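Local coordinates for probable sugar ABC transporter, sugar-binding protein (Streptococcus pneumoniae, PDB 2W7Y) that binds the blood group A-trisaccharide and probably delivers captured glycans to an ABC transporter for uptake into the cell, at residues A[40-45]-A[326-331]; A[138-143]-A[147-152]; A[191-196]-A[247-252]. One frame throughout, in Å; residues are numbered along the deposited sequence.

Contact 1 of 3, residues A[40-45]-A[326-331]; sequences LEFYHG and LEFLKY. With FUC (alpha-L-fucopyranose), chain C.
One face of the Phe42 ring is taken by the edge of Phe328, in an edge-to-face pair whose planes stand 59° apart and whose centroids lie 4.7 Å from each other. CE2 of Phe328 sits over the centre of the Phe42 ring, and CZ beside it is displaced toward the CE2-CZ bond of Phe42, with Phe328 CZ 3.6 Å from Phe42 CE2. Around the same two rings, Tyr63 meets Phe42 edge-to-face, Phe66 does the same to Phe328, and Phe77 touches both, so the pair belongs to an aromatic cluster shared by strand 39-44, strand 76-81, helix 54-69 and helix 319-332.

Here a helix packs against the central sheet of an alpha/beta lobe of a periplasmic-binding-protein-like fold. The backbones stay well apart, with the CA atoms of Phe42 and Phe328 9.8 Å from each other. With both CB atoms aimed across the gap and each CG anti to the backbone N (chi1 164° in Phe42, 179° in Phe328), the rings meet midway, the side chains crossing at about a right angle.

Just past the strand, Gly45 O accepts a hydrogen bond of 2.7 Å from O4 of the fucose, which His48 and Asn263 also hold. The chemistry is thus divided along one short segment: a buried, ring-on-ring contact at Phe42, with no hydrogen bond between the two segments, and a polar backbone acceptor for the glycan at Gly45.

Contact 2 of 3, residues A[138-143]-A[147-152]; sequences LNYKQN and GKIYTV
Ile149 packs against Tyr140 and Asn143 where a short helix, 139-142, is followed by a small, weakly bonded beta hairpin (144-145 and 148-149) that brings the chain back alongside it. Just before Ile149, Lys148 contributes marginally, through its backbone carbonyl near Asn143 O, its CB directed away from the helix.

Ile149 carries the apolar part. Its CG1 branch lies beside the backbone N (chi1 -53°) and runs on extended, carrying Ile149 CD1 in over the helix backbone, 3.6 Å from Tyr140 O and 4.0 Å from CD1 of the Tyr140 ring, which it approaches obliquely. The shorter branch, CG2, rests near Asn143 CB. The phenol of Tyr140 leads elsewhere, with its OH bonded to Asp128.

Tyr150 joins through its backbone: a water accepts a bond from Tyr150 N and donates one to Asn143 O, bridging the residue that follows the helix to the returning chain.

Thr151 offers its carbonyl oxygen to the Asn143 amide in a weak bond, Asn143 ND2 to Thr151 O at 3.0 Å, bent to 126°. Methyl CG2 of Thr151 lies 3.5 Å from Asn143 ND2, while OG1, anti to the backbone N (chi1 -170°), serves Gly310 and Thr312. The Asn143 amide nitrogen thus has two carbonyl partners, Gly308 O and, weakly, Thr151 O.

Val152 packs against the Asn139 amide, whose nitrogen is held by Val136 O and His153 O. Val152 CG1 lies 3.7 Å from Asn139 ND2, and Val152 CA 3.6 Å from Asn139 OD1.

Contact 3 of 3, residues A[191-196]-A[247-252]; sequences SIRKQD and MKEIQA
Arg193 reaches from the C-terminal part of helix 182-193 to Glu249 on helix 237-252 in a salt bridge that depends on two quite different side-chain shapes. The arginine has CG beside the backbone N (chi1 -69°) and then runs extended from CG to NE, spanning a gap in which even the nearest CA atoms, those of Arg193 and Ala252, are 9.5 Å apart. Glu249 does the reverse: its chain bends at chi2 (51°), swinging the carboxylate round to the guanidinium although the residue's CB does not aim at the other segment.

Both terminal nitrogens of Arg193 converge on a single oxygen. Arg193 NH2 makes the short, nearly straight bond, 2.7 Å to Glu249 OE1, and Arg193 NH1 adds a weak one of 3.2 Å to that same atom. OE1 lies at the guanidinium edge, in its plane, yet is itself approached from above the plane of the carboxylate. A water completes the link, donating to Glu249 OE2 at 2.7 Å and accepting from NH1. Over one guanidinium face, offset toward the rim, stands the carbonyl oxygen of Ala252, 3.6 Å from Arg193 NE, and Asn253 OD1 takes a further bond from NH2.

The arginine therefore meets a carboxylate, a water and backbone and side-chain oxygens at the C-terminal end of helix 237-252. Its positive charge probably offsets the buried charge of Glu249 and suits the negative end of that helix dipole.

Overall arrangement
Contacts 1 and 2 are neighbours, with centres about 17 Å apart, and they touch where Leu329 of helix 319-332 packs on Val152, CD1 to CB at 3.6 Å. Contact 3 lies on the other side of the chain's centre, about 44 Å from contact 1 and 39 Å from contact 2 between centres. Along the sequence, contact 1 joins strand 39-44 to a helix nearly 300 residues later, and contacts 2 and 3 follow one another within that span. The chain thus leaves and returns to the first region, as in two-lobed solute-binding proteins; the sugar binds between the lobes, contacted by Gly45 of contact 1, while contact 3 lies far out in what is probably the other lobe.

Contact 1 of 3, residues A[40-45]-A[326-331]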
loop_
_atom_site.group_PDB
_atom_site.type_symbol
_atom_site.label_atom_id
_atom_site.label_comp_id
_atom_site.label_asym_id
_atom_site.label_seq_id
_atom_site.Cartn_x
_atom_site.Cartn_y
_atom_site.Cartn_z
ATOM N N LEU A 40 15.374 9.926 -21.032
ATOM C CA LEU A 40 14.414 9.996 -19.935
ATOM C C LEU A 40 14.626 8.809 -18.991
ATOM O O LEU A 40 14.309 7.662 -19.333
ATOM C CB LEU A 40 12.977 10.021 -20.468
ATOM C CG LEU A 40 11.842 10.183 -19.451
ATOM C CD1 LEU A 40 11.714 11.627 -18.980
ATOM C CD2 LEU A 40 10.532 9.703 -20.037
ATOM N N GLU A 41 15.166 9.101 -17.806
ATOM C CA GLU A 41 15.472 8.080 -16.804
ATOM C C GLU A 41 14.241 7.729 -15.963
ATOM O O GLU A 41 13.639 8.600 -15.333
ATOM C CB GLU A 41 16.652 8.526 -15.916
ATOM C CG GLU A 41 16.384 9.756 -15.037
ATOM C CD GLU A 41 17.628 10.330 -14.358
ATOM O OE1 GLU A 41 17.474 11.253 -13.520
ATOM O OE2 GLU A 41 18.753 9.870 -14.662
ATOM N N PHE A 42 13.867 6.451 -15.968
ATOM C CA PHE A 42 12.699 5.991 -15.220
ATOM C C PHE A 42 13.085 5.024 -14.104
ATOM O O PHE A 42 13.545 3.917 -14.366
ATOM C CB PHE A 42 11.639 5.389 -16.164
ATOM C CG PHE A 42 10.590 4.552 -15.465
ATOM C CD1 PHE A 42 9.769 5.106 -14.477
ATOM C CD2 PHE A 42 10.423 3.213 -15.796
ATOM C CE1 PHE A 42 8.802 4.334 -13.823
ATOM C CE2 PHE A 42 9.459 2.433 -15.153
ATOM C CZ PHE A 42 8.643 2.996 -14.165
ATOM N N TYR A 43 12.887 5.454 -12.861
ATOM C CA TYR A 43 13.222 4.640 -11.696
ATOM C C TYR A 43 12.020 3.845 -11.181
ATOM O O TYR A 43 10.938 4.399 -10.983
ATOM C CB TYR A 43 13.840 5.507 -10.584
ATOM C CG TYR A 43 15.126 6.182 -11.008
ATOM C CD1 TYR A 43 15.115 7.475 -11.531
ATOM C CD2 TYR A 43 16.348 5.514 -10.917
ATOM C CE1 TYR A 43 16.287 8.093 -11.943
ATOM C CE2 TYR A 43 17.530 6.124 -11.330
ATOM C CZ TYR A 43 17.493 7.413 -11.841
ATOM O OH TYR A 43 18.660 8.027 -12.248
ATOM N N HIS A 44 12.231 2.545 -10.976
ATOM C CA HIS A 44 11.219 1.632 -10.421
ATOM C C HIS A 44 11.862 0.607 -9.476
ATOM O O HIS A 44 13.083 0.454 -9.465
ATOM C CB HIS A 44 10.462 0.925 -11.546
ATOM C CG HIS A 44 11.310 -0.006 -12.355
ATOM N ND1 HIS A 44 12.002 0.400 -13.476
ATOM C CD2 HIS A 44 11.579 -1.325 -12.203
ATOM C CE1 HIS A 44 12.662 -0.628 -13.980
ATOM N NE2 HIS A 44 12.422 -1.687 -13.228
ATOM N N GLY A 45 11.043 -0.091 -8.691
ATOM C CA GLY A 45 11.545 -1.082 -7.740
ATOM C C GLY A 45 11.380 -2.540 -8.149
ATOM O O GLY A 45 11.474 -3.439 -7.314
ATOM N N LEU A 326 4.702 11.893 -20.084
ATOM C CA LEU A 326 3.239 11.883 -20.024
ATOM C C LEU A 326 2.666 10.794 -20.927
ATOM O O LEU A 326 1.642 10.186 -20.598
ATOM C CB LEU A 326 2.659 13.257 -20.382
ATOM C CG LEU A 326 2.831 14.378 -19.347
ATOM C CD1 LEU A 326 2.565 15.742 -19.971
ATOM C CD2 LEU A 326 1.950 14.167 -18.116
ATOM N N GLU A 327 3.337 10.549 -22.056
ATOM C CA GLU A 327 3.026 9.406 -22.921
ATOM C C GLU A 327 3.201 8.074 -22.175
ATOM O O GLU A 327 2.448 7.130 -22.408
ATOM C CB GLU A 327 3.876 9.430 -24.200
ATOM C CG GLU A 327 3.488 10.528 -25.210
ATOM C CD GLU A 327 4.508 10.715 -26.340
ATOM O OE1 GLU A 327 5.052 9.705 -26.834
ATOM O OE2 GLU A 327 4.763 11.873 -26.752
ATOM N N PHE A 328 4.183 8.014 -21.272
ATOM C CA PHE A 328 4.432 6.818 -20.463
ATOM C C PHE A 328 3.343 6.593 -19.409
ATOM O O PHE A 328 2.950 5.455 -19.152
ATOM C CB PHE A 328 5.825 6.872 -19.817
ATOM C CG PHE A 328 6.142 5.685 -18.941
ATOM C CD1 PHE A 328 6.278 4.411 -19.490
ATOM C CD2 PHE A 328 6.304 5.844 -17.566
ATOM C CE1 PHE A 328 6.570 3.311 -18.685
ATOM C CE2 PHE A 328 6.601 4.749 -16.754
ATOM C CZ PHE A 328 6.739 3.482 -17.317
ATOM N N LEU A 329 2.878 7.681 -18.801
ATOM C CA LEU A 329 1.713 7.661 -17.920
ATOM C C LEU A 329 0.478 7.139 -18.662
ATOM O O LEU A 329 -0.243 6.291 -18.147
ATOM C CB LEU A 329 1.448 9.065 -17.352
ATOM C CG LEU A 329 0.099 9.342 -16.676
ATOM C CD1 LEU A 329 -0.061 8.523 -15.405
ATOM C CD2 LEU A 329 -0.077 10.825 -16.384
ATOM N N LYS A 330 0.255 7.663 -19.868
ATOM C CA LYS A 330 -0.815 7.231 -20.768
ATOM C C LYS A 330 -0.719 5.733 -21.082
ATOM O O LYS A 330 -1.728 5.020 -21.082
ATOM C CB LYS A 330 -0.739 8.056 -22.061
ATOM C CG LYS A 330 -1.614 7.591 -23.221
ATOM C CD LYS A 330 -2.899 8.393 -23.307
ATOM C CE LYS A 330 -3.427 8.431 -24.730
ATOM N NZ LYS A 330 -2.673 9.399 -25.578
ATOM N N TYR A 331 0.502 5.274 -21.345
ATOM C CA TYR A 331 0.778 3.880 -21.688
ATOM C C TYR A 331 0.494 2.916 -20.525
ATOM O O TYR A 331 -0.226 1.927 -20.692
ATOM C CB TYR A 331 2.225 3.757 -22.175
ATOM C CG TYR A 331 2.750 2.347 -22.324
ATOM C CD1 TYR A 331 2.499 1.605 -23.481
ATOM C CD2 TYR A 331 3.521 1.760 -21.318
ATOM C CE1 TYR A 331 2.994 0.307 -23.625
ATOM C CE2 TYR A 331 4.016 0.470 -21.448
ATOM C CZ TYR A 331 3.753 -0.250 -22.604
ATOM O OH TYR A 331 4.246 -1.528 -22.738
HETATM C C1 FUC C . 6.721 -2.786 -3.647
HETATM C C2 FUC C . 7.828 -3.751 -3.214
HETATM C C3 FUC C . 8.290 -4.576 -4.417
HETATM C C4 FUC C . 8.775 -3.646 -5.530
HETATM C C5 FUC C . 7.666 -2.646 -5.874
HETATM C C6 FUC C . 8.110 -1.602 -6.894
HETATM O O2 FUC C . 7.342 -4.601 -2.206
HETATM O O3 FUC C . 9.287 -5.505 -4.051
HETATM O O4 FUC C . 9.945 -2.962 -5.124
HETATM O O5 FUC C . 7.177 -1.974 -4.721
#

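Contact 2 of 3, residues A[138-143]-A[147-152]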
loop_
_atom_site.group_PDB
_atom_site.type_symbol
_atom_site.label_atom_id
_atom_site.label_comp_id
_atom_site.label_asym_id
_atom_site.label_seq_id
_atom_site.Cartn_x
_atom_site.Cartn_y
_atom_site.Cartn_z
ATOM N N LEU A 138 -9.173 5.751 -9.193
ATOM C CA LEU A 138 -9.163 6.297 -7.834
ATOM C C LEU A 138 -8.125 7.411 -7.620
ATOM O O LEU A 138 -8.321 8.277 -6.766
ATOM C CB LEU A 138 -8.975 5.164 -6.809
ATOM C CG LEU A 138 -9.150 5.450 -5.312
ATOM C CD1 LEU A 138 -10.549 5.972 -4.994
ATOM C CD2 LEU A 138 -8.854 4.204 -4.496
ATOM N N ASN A 139 -7.036 7.384 -8.394
ATOM C CA ASN A 139 -6.017 8.446 -8.369
ATOM C C ASN A 139 -6.606 9.834 -8.605
ATOM O O ASN A 139 -6.160 10.810 -8.002
ATOM C CB ASN A 139 -4.921 8.195 -9.417
ATOM C CG ASN A 139 -4.039 7.015 -9.078
ATOM O OD1 ASN A 139 -3.150 7.105 -8.228
ATOM N ND2 ASN A 139 -4.269 5.897 -9.760
ATOM N N TYR A 140 -7.608 9.904 -9.483
ATOM C CA TYR A 140 -8.181 11.170 -9.933
ATOM C C TYR A 140 -8.728 12.028 -8.796
ATOM O O TYR A 140 -8.426 13.217 -8.721
ATOM C CB TYR A 140 -9.259 10.938 -11.001
ATOM C CG TYR A 140 -9.646 12.200 -11.746
ATOM C CD1 TYR A 140 -8.864 12.679 -12.800
ATOM C CD2 TYR A 140 -10.780 12.926 -11.386
ATOM C CE1 TYR A 140 -9.205 13.840 -13.480
ATOM C CE2 TYR A 140 -11.132 14.090 -12.065
ATOM C CZ TYR A 140 -10.339 14.538 -13.110
ATOM O OH TYR A 140 -10.681 15.686 -13.785
ATOM N N LYS A 141 -9.525 11.427 -7.919
ATOM C CA LYS A 141 -10.103 12.145 -6.783
ATOM C C LYS A 141 -9.164 12.166 -5.575
ATOM O O LYS A 141 -9.000 13.203 -4.926
ATOM C CB LYS A 141 -11.445 11.540 -6.398
ATOM N N GLN A 142 -8.542 11.022 -5.294
ATOM C CA GLN A 142 -7.779 10.829 -4.061
ATOM C C GLN A 142 -6.361 11.418 -4.075
ATOM O O GLN A 142 -5.872 11.878 -3.043
ATOM C CB GLN A 142 -7.728 9.348 -3.708
ATOM C CG GLN A 142 -7.868 9.081 -2.232
ATOM C CD GLN A 142 -7.292 7.746 -1.837
ATOM O OE1 GLN A 142 -7.972 6.920 -1.215
ATOM N NE2 GLN A 142 -6.031 7.520 -2.198
ATOM N N ASN A 143 -5.703 11.387 -5.234
ATOM C CA ASN A 143 -4.389 12.014 -5.383
ATOM C C ASN A 143 -4.461 13.489 -5.783
ATOM O O ASN A 143 -3.456 14.088 -6.163
ATOM C CB ASN A 143 -3.503 11.218 -6.354
ATOM C CG ASN A 143 -2.767 10.076 -5.672
ATOM O OD1 ASN A 143 -2.665 10.027 -4.443
ATOM N ND2 ASN A 143 -2.242 9.156 -6.470
ATOM N N GLY A 147 -6.803 20.499 -6.353
ATOM C CA GLY A 147 -7.080 20.427 -7.790
ATOM C C GLY A 147 -5.888 20.039 -8.654
ATOM O O GLY A 147 -5.954 20.122 -9.880
ATOM N N LYS A 148 -4.809 19.607 -8.010
ATOM C CA LYS A 148 -3.582 19.205 -8.696
ATOM C C LYS A 148 -3.257 17.741 -8.409
ATOM O O LYS A 148 -3.362 17.296 -7.267
ATOM C CB LYS A 148 -2.414 20.108 -8.276
ATOM C CG LYS A 148 -2.518 21.538 -8.803
ATOM C CD LYS A 148 -1.711 22.534 -7.979
ATOM C CE LYS A 148 -2.461 22.958 -6.720
ATOM N NZ LYS A 148 -1.975 24.256 -6.161
ATOM N N ILE A 149 -2.880 16.997 -9.449
ATOM C CA ILE A 149 -2.455 15.600 -9.291
ATOM C C ILE A 149 -0.963 15.441 -9.596
ATOM O O ILE A 149 -0.520 15.638 -10.727
ATOM C CB ILE A 149 -3.283 14.620 -10.164
ATOM C CG1 ILE A 149 -4.786 14.806 -9.917
ATOM C CG2 ILE A 149 -2.855 13.175 -9.896
ATOM C CD1 ILE A 149 -5.683 14.021 -10.854
ATOM N N TYR A 150 -0.194 15.069 -8.579
ATOM C CA TYR A 150 1.253 14.964 -8.716
ATOM C C TYR A 150 1.741 13.538 -8.992
ATOM O O TYR A 150 2.888 13.337 -9.400
ATOM C CB TYR A 150 1.938 15.531 -7.471
ATOM C CG TYR A 150 1.635 16.993 -7.214
ATOM C CD1 TYR A 150 2.173 17.993 -8.028
ATOM C CD2 TYR A 150 0.815 17.376 -6.153
ATOM C CE1 TYR A 150 1.900 19.334 -7.792
ATOM C CE2 TYR A 150 0.535 18.717 -5.908
ATOM C CZ TYR A 150 1.080 19.687 -6.727
ATOM O OH TYR A 150 0.802 21.012 -6.478
ATOM N N THR A 151 0.870 12.557 -8.770
ATOM C CA THR A 151 1.246 11.151 -8.905
ATOM C C THR A 151 0.060 10.255 -9.280
ATOM O O THR A 151 -1.072 10.481 -8.840
ATOM C CB THR A 151 1.963 10.620 -7.626
ATOM O OG1 THR A 151 2.517 9.326 -7.881
ATOM C CG2 THR A 151 1.014 10.541 -6.440
ATOM N N VAL A 152 0.330 9.255 -10.119
ATOM C CA VAL A 152 -0.681 8.275 -10.518
ATOM C C VAL A 152 -0.140 6.855 -10.381
ATOM O O VAL A 152 0.806 6.471 -11.068
ATOM C CB VAL A 152 -1.207 8.512 -11.964
ATOM C CG1 VAL A 152 -2.152 7.390 -12.391
ATOM C CG2 VAL A 152 -1.904 9.862 -12.086
HETATM O O HOH W 1 -0.871 13.695 -5.957
#

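Contact 3 of 3, residues A[191-196]-A[247-252]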
loop_
_atom_site.group_PDB
_atom_site.type_symbol
_atom_site.label_atom_id
_atom_site.label_comp_id
_atom_site.label_asym_id
_atom_site.label_seq_id
_atom_site.Cartn_x
_atom_site.Cartn_y
_atom_site.Cartn_z
ATOM N N SER A 191 -6.256 -16.909 21.175
ATOM C CA SER A 191 -6.526 -18.332 20.928
ATOM C C SER A 191 -5.446 -19.016 20.096
ATOM O O SER A 191 -5.072 -20.157 20.374
ATOM C CB SER A 191 -7.872 -18.506 20.222
ATOM O OG SER A 191 -8.925 -17.956 20.988
ATOM N N ILE A 192 -4.963 -18.311 19.075
ATOM C CA ILE A 192 -3.970 -18.839 18.139
ATOM C C ILE A 192 -2.597 -18.963 18.797
ATOM O O ILE A 192 -1.844 -19.898 18.506
ATOM C CB ILE A 192 -3.913 -17.974 16.847
ATOM C CG1 ILE A 192 -5.156 -18.244 15.991
ATOM C CG2 ILE A 192 -2.646 -18.266 16.040
ATOM C CD1 ILE A 192 -5.509 -17.153 15.039
ATOM N N ARG A 193 -2.292 -18.027 19.695
ATOM C CA ARG A 193 -1.037 -18.033 20.447
ATOM C C ARG A 193 -0.972 -19.154 21.487
ATOM O O ARG A 193 0.119 -19.525 21.926
ATOM C CB ARG A 193 -0.786 -16.669 21.107
ATOM C CG ARG A 193 -0.475 -15.557 20.123
ATOM C CD ARG A 193 -0.094 -14.263 20.825
ATOM N NE ARG A 193 -0.148 -13.133 19.899
ATOM C CZ ARG A 193 -1.116 -12.221 19.868
ATOM N NH1 ARG A 193 -2.121 -12.267 20.729
ATOM N NH2 ARG A 193 -1.073 -11.246 18.973
ATOM N N LYS A 194 -2.130 -19.687 21.878
ATOM C CA LYS A 194 -2.191 -20.849 22.779
ATOM C C LYS A 194 -1.649 -22.115 22.108
ATOM O O LYS A 194 -1.291 -23.087 22.780
ATOM C CB LYS A 194 -3.617 -21.076 23.284
ATOM C CG LYS A 194 -4.018 -20.165 24.432
ATOM C CD LYS A 194 -5.519 -20.195 24.670
ATOM C CE LYS A 194 -5.928 -19.184 25.733
ATOM N NZ LYS A 194 -7.329 -18.710 25.542
ATOM N N GLN A 195 -1.603 -22.087 20.778
ATOM C CA GLN A 195 -0.972 -23.130 19.979
ATOM C C GLN A 195 0.501 -22.774 19.820
ATOM O O GLN A 195 0.847 -21.594 19.715
ATOM C CB GLN A 195 -1.615 -23.198 18.589
ATOM C CG GLN A 195 -3.137 -23.056 18.559
ATOM C CD GLN A 195 -3.865 -24.385 18.626
ATOM O OE1 GLN A 195 -3.383 -25.401 18.122
ATOM N NE2 GLN A 195 -5.041 -24.378 19.238
ATOM N N ASP A 196 1.371 -23.780 19.797
ATOM C CA ASP A 196 2.792 -23.522 19.563
ATOM C C ASP A 196 3.234 -23.901 18.149
ATOM O O ASP A 196 2.580 -24.704 17.473
ATOM C CB ASP A 196 3.679 -24.179 20.632
ATOM C CG ASP A 196 3.555 -25.691 20.659
ATOM O OD1 ASP A 196 4.567 -26.375 20.379
ATOM O OD2 ASP A 196 2.456 -26.198 20.969
HETATM N N MSE A 247 -0.908 -0.976 20.066
HETATM C CA MSE A 247 0.312 -1.172 20.853
HETATM C C MSE A 247 0.199 -2.288 21.891
HETATM O O MSE A 247 1.156 -3.020 22.116
HETATM C CB MSE A 247 0.722 0.129 21.544
HETATM C CG MSE A 247 1.336 1.153 20.613
HETATM SE SE MSE A 247 1.765 2.809 21.535
HETATM C CE MSE A 247 2.826 3.650 20.139
ATOM N N LYS A 248 -0.966 -2.399 22.527
ATOM C CA LYS A 248 -1.250 -3.482 23.471
ATOM C C LYS A 248 -1.247 -4.838 22.773
ATOM O O LYS A 248 -0.742 -5.827 23.317
ATOM C CB LYS A 248 -2.602 -3.259 24.156
ATOM C CG LYS A 248 -2.574 -2.272 25.313
ATOM C CD LYS A 248 -3.981 -1.886 25.744
ATOM C CE LYS A 248 -4.747 -3.066 26.339
ATOM N NZ LYS A 248 -6.185 -2.739 26.573
ATOM N N GLU A 249 -1.815 -4.873 21.568
ATOM C CA GLU A 249 -1.871 -6.090 20.763
ATOM C C GLU A 249 -0.503 -6.462 20.189
ATOM O O GLU A 249 -0.150 -7.640 20.126
ATOM C CB GLU A 249 -2.921 -5.957 19.653
ATOM C CG GLU A 249 -3.198 -7.238 18.867
ATOM C CD GLU A 249 -3.495 -8.451 19.744
ATOM O OE1 GLU A 249 -3.215 -9.575 19.289
ATOM O OE2 GLU A 249 -4.001 -8.295 20.876
ATOM N N ILE A 250 0.261 -5.451 19.787
ATOM C CA ILE A 250 1.627 -5.637 19.295
ATOM C C ILE A 250 2.564 -6.147 20.406
ATOM O O ILE A 250 3.464 -6.958 20.149
ATOM C CB ILE A 250 2.163 -4.325 18.650
ATOM C CG1 ILE A 250 1.878 -4.275 17.141
ATOM C CG2 ILE A 250 3.662 -4.188 18.836
ATOM C CD1 ILE A 250 0.441 -4.557 16.706
ATOM N N GLN A 251 2.339 -5.680 21.635
ATOM C CA GLN A 251 3.122 -6.121 22.789
ATOM C C GLN A 251 2.768 -7.563 23.166
ATOM O O GLN A 251 3.651 -8.365 23.472
ATOM C CB GLN A 251 2.912 -5.176 23.973
ATOM C CG GLN A 251 4.031 -5.213 25.008
ATOM C CD GLN A 251 3.895 -4.124 26.049
ATOM O OE1 GLN A 251 2.918 -4.082 26.793
ATOM N NE2 GLN A 251 4.879 -3.236 26.111
ATOM N N ALA A 252 1.476 -7.881 23.119
ATOM C CA ALA A 252 0.978 -9.237 23.342
ATOM C C ALA A 252 1.437 -10.194 22.241
ATOM O O ALA A 252 1.594 -11.393 22.477
ATOM C CB ALA A 252 -0.544 -9.232 23.439
HETATM O O HOH W 2 -4.441 -10.769 21.831
#